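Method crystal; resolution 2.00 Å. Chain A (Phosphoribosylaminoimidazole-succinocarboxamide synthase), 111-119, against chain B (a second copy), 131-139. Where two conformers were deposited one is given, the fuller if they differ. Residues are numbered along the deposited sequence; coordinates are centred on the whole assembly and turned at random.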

# COMPACT_ATOMS: atom_id res chain seq x y z
N GLU A 111 2.12 19.50 6.97
CA GLU A 111 1.22 19.83 5.89
C GLU A 111 1.76 19.22 4.60
O GLU A 111 2.88 19.51 4.17
CB GLU A 111 1.05 21.33 5.76
CG GLU A 111 -0.10 21.71 4.85
CD GLU A 111 -0.00 23.16 4.44
OE1 GLU A 111 -0.82 23.96 4.92
OE2 GLU A 111 0.90 23.48 3.65
N LEU A 112 0.96 18.34 4.00
CA LEU A 112 1.44 17.65 2.82
C LEU A 112 1.47 18.60 1.63
O LEU A 112 0.58 19.45 1.51
CB LEU A 112 0.57 16.40 2.51
CG LEU A 112 0.67 15.29 3.57
CD1 LEU A 112 -0.46 14.26 3.43
CD2 LEU A 112 2.03 14.59 3.50
N PRO A 113 2.46 18.43 0.73
CA PRO A 113 2.55 19.28 -0.48
C PRO A 113 1.31 19.07 -1.38
O PRO A 113 0.85 20.01 -2.00
CB PRO A 113 3.85 18.81 -1.16
CG PRO A 113 4.10 17.41 -0.65
CD PRO A 113 3.50 17.37 0.74
N GLU A 114 0.78 17.84 -1.41
CA GLU A 114 -0.46 17.55 -2.15
C GLU A 114 -1.22 16.42 -1.44
O GLU A 114 -0.63 15.67 -0.65
CB GLU A 114 -0.17 17.22 -3.62
CG GLU A 114 0.52 15.89 -3.88
CD GLU A 114 0.72 15.59 -5.37
OE1 GLU A 114 0.06 14.67 -5.89
OE2 GLU A 114 1.55 16.27 -6.02
N PRO A 115 -2.54 16.28 -1.70
CA PRO A 115 -3.24 15.22 -0.95
C PRO A 115 -2.74 13.80 -1.29
O PRO A 115 -2.39 13.52 -2.43
CB PRO A 115 -4.71 15.38 -1.38
CG PRO A 115 -4.81 16.76 -1.94
CD PRO A 115 -3.47 17.07 -2.55
N ILE A 116 -2.63 12.94 -0.27
CA ILE A 116 -2.40 11.49 -0.44
C ILE A 116 -3.75 10.73 -0.48
O ILE A 116 -4.62 10.99 0.33
CB ILE A 116 -1.54 10.99 0.74
CG1 ILE A 116 -0.15 11.62 0.62
CG2 ILE A 116 -1.51 9.46 0.78
CD1 ILE A 116 0.90 11.09 1.59
N VAL A 117 -3.93 9.80 -1.42
CA VAL A 117 -5.13 8.94 -1.40
C VAL A 117 -4.61 7.54 -1.07
O VAL A 117 -3.62 7.08 -1.69
CB VAL A 117 -5.85 8.89 -2.77
CG1 VAL A 117 -7.12 8.06 -2.69
CG2 VAL A 117 -6.16 10.31 -3.29
N GLU A 118 -5.24 6.87 -0.10
CA GLU A 118 -4.85 5.50 0.23
C GLU A 118 -6.06 4.59 0.09
O GLU A 118 -7.18 4.97 0.46
CB GLU A 118 -4.30 5.38 1.66
CG GLU A 118 -3.06 6.22 1.96
CD GLU A 118 -2.68 6.22 3.44
OE1 GLU A 118 -3.55 5.96 4.30
OE2 GLU A 118 -1.51 6.50 3.77
N LEU A 119 -5.82 3.40 -0.48
CA LEU A 119 -6.87 2.37 -0.61
C LEU A 119 -6.63 1.30 0.43
O LEU A 119 -5.50 0.82 0.54
CB LEU A 119 -6.83 1.72 -1.99
CG LEU A 119 -6.89 2.75 -3.13
CD1 LEU A 119 -6.60 2.12 -4.49
CD2 LEU A 119 -8.26 3.45 -3.11
N ILE B 131 3.99 1.38 0.15
CA ILE B 131 3.52 2.71 -0.16
C ILE B 131 2.78 2.70 -1.49
O ILE B 131 2.83 1.72 -2.23
CB ILE B 131 4.67 3.75 -0.22
CG1 ILE B 131 5.78 3.30 -1.18
CG2 ILE B 131 5.15 4.06 1.22
CD1 ILE B 131 6.70 4.44 -1.65
N ASN B 132 2.09 3.79 -1.79
CA ASN B 132 1.53 3.92 -3.15
C ASN B 132 2.19 5.10 -3.90
O ASN B 132 3.18 5.70 -3.39
CB ASN B 132 -0.03 3.98 -3.10
CG ASN B 132 -0.56 5.20 -2.37
OD1 ASN B 132 0.01 6.29 -2.46
ND2 ASN B 132 -1.68 5.04 -1.68
N TYR B 133 1.69 5.41 -5.09
CA TYR B 133 2.19 6.51 -5.90
C TYR B 133 2.12 7.86 -5.21
O TYR B 133 2.98 8.73 -5.45
CB TYR B 133 1.45 6.60 -7.27
CG TYR B 133 1.33 5.29 -8.07
CD1 TYR B 133 2.16 4.19 -7.81
CD2 TYR B 133 0.41 5.18 -9.12
CE1 TYR B 133 2.05 3.00 -8.53
CE2 TYR B 133 0.32 4.00 -9.87
CZ TYR B 133 1.12 2.92 -9.57
OH TYR B 133 1.01 1.76 -10.31
N TYR B 134 1.10 8.08 -4.38
CA TYR B 134 1.00 9.36 -3.67
C TYR B 134 2.08 9.49 -2.61
O TYR B 134 2.64 10.57 -2.45
CB TYR B 134 -0.37 9.56 -3.00
CG TYR B 134 -1.52 9.58 -3.96
CD1 TYR B 134 -2.04 10.79 -4.42
CD2 TYR B 134 -2.09 8.39 -4.42
CE1 TYR B 134 -3.07 10.84 -5.31
CE2 TYR B 134 -3.15 8.43 -5.32
CZ TYR B 134 -3.63 9.67 -5.76
OH TYR B 134 -4.70 9.76 -6.60
N HIS B 135 2.37 8.41 -1.87
CA HIS B 135 3.42 8.49 -0.85
C HIS B 135 4.73 8.71 -1.56
O HIS B 135 5.57 9.46 -1.08
CB HIS B 135 3.55 7.22 0.01
CG HIS B 135 2.25 6.70 0.61
ND1 HIS B 135 1.66 7.27 1.67
CD2 HIS B 135 1.51 5.59 0.30
CE1 HIS B 135 0.55 6.58 1.99
NE2 HIS B 135 0.47 5.54 1.15
N ALA B 136 4.92 8.04 -2.71
CA ALA B 136 6.17 8.17 -3.50
C ALA B 136 6.46 9.63 -3.95
O ALA B 136 7.61 10.12 -3.89
CB ALA B 136 6.11 7.28 -4.73
N LYS B 137 5.40 10.29 -4.43
CA LYS B 137 5.45 11.69 -4.77
C LYS B 137 5.93 12.55 -3.58
O LYS B 137 6.82 13.37 -3.75
CB LYS B 137 4.11 12.16 -5.34
CG LYS B 137 4.05 13.65 -5.66
CD LYS B 137 4.98 13.99 -6.80
CE LYS B 137 4.50 15.26 -7.50
NZ LYS B 137 5.17 15.35 -8.83
N VAL B 138 5.39 12.31 -2.38
CA VAL B 138 5.86 13.06 -1.18
C VAL B 138 7.32 12.77 -0.90
O VAL B 138 8.05 13.64 -0.39
CB VAL B 138 4.99 12.78 0.08
CG1 VAL B 138 5.55 13.48 1.32
CG2 VAL B 138 3.58 13.25 -0.17
N LEU B 139 7.75 11.56 -1.22
CA LEU B 139 9.15 11.18 -1.10
C LEU B 139 10.05 11.73 -2.21
O LEU B 139 11.24 11.49 -2.20
CB LEU B 139 9.26 9.64 -1.03
CG LEU B 139 8.77 9.03 0.28
CD1 LEU B 139 8.71 7.53 0.10
CD2 LEU B 139 9.65 9.41 1.49
O HOH W 1 -3.15 2.69 -1.53

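The helix of chain B, residues 133 to 138, lies against the strand 115 to 119 of chain A. The two run roughly antiparallel, at 148°, and their axes approach to 7.5 Å. The start of the helix therefore faces the later part of the strand, and its last turn reaches the corner at A:Pro113 and A:Glu114.

B:Ile131 makes no contact with this stretch of chain A. B:Asn132 comes next and is the polar anchor. Its CA-to-CB bond points toward chain A, and its amide works in two directions. B:Asn132 OD1 caps the helix: it accepts from B:His135 N at 3.2 Å and, in a weak bond, from B:Tyr134 N at 2.8 Å. B:Asn132 ND2 crosses to the strand and donates to A:Val117 O at 2.8 Å. B:Asn132 ND2 also donates to a water at 2.8 Å. The same water accepts from A:Leu119 N at 3.0 Å, so it links the cap residue to the backbone NH of A:Leu119, two residues beyond A:Val117. One side chain thus caps the start of the helix and ties it to chain A.

B:Tyr133 leaves sideways and makes no contact with this stretch. B:Tyr134 points toward it and has the largest area covered in the contact. A:Val117 sits over one face of its ring, with CB 4.0 Å from the ring centroid and 20° off the normal, a CH-pi contact. A:Val117 CG2 packs on B:Tyr134 CZ at 3.6 Å. At the base of the side chain, B:Tyr134 CB lies 3.9 Å from A:Ile116 CG2. Here the backbones come close as well: the CA atoms of A:Ile116 and B:Tyr134 are 5.2 Å apart. The tyrosine hydroxyl is hydrogen-bonded elsewhere in the structure.

B:His135 starts sideways, but its ring end comes nearer to chain A. It lies beside A:Ile116 and A:Glu118. The imidazole is probably turned over in the model, so its polar contacts are left open.

B:Ala136 is out of reach. B:Lys137 points toward the corner of chain A, where its CE lies 3.5 Å from A:Glu114 OE2. This is a contact of the lysine's aliphatic part.

B:Val138 closes the helix with an apolar cluster. Its CG2 meets A:Ile116 CD1 at 3.9 Å, A:Leu112 CD2 at 4.2 Å and A:Pro113 CG at 4.2 Å. One methyl group therefore touches side chains from both strands of chain A and from the corner between them. B:Leu139 makes no contact with this stretch.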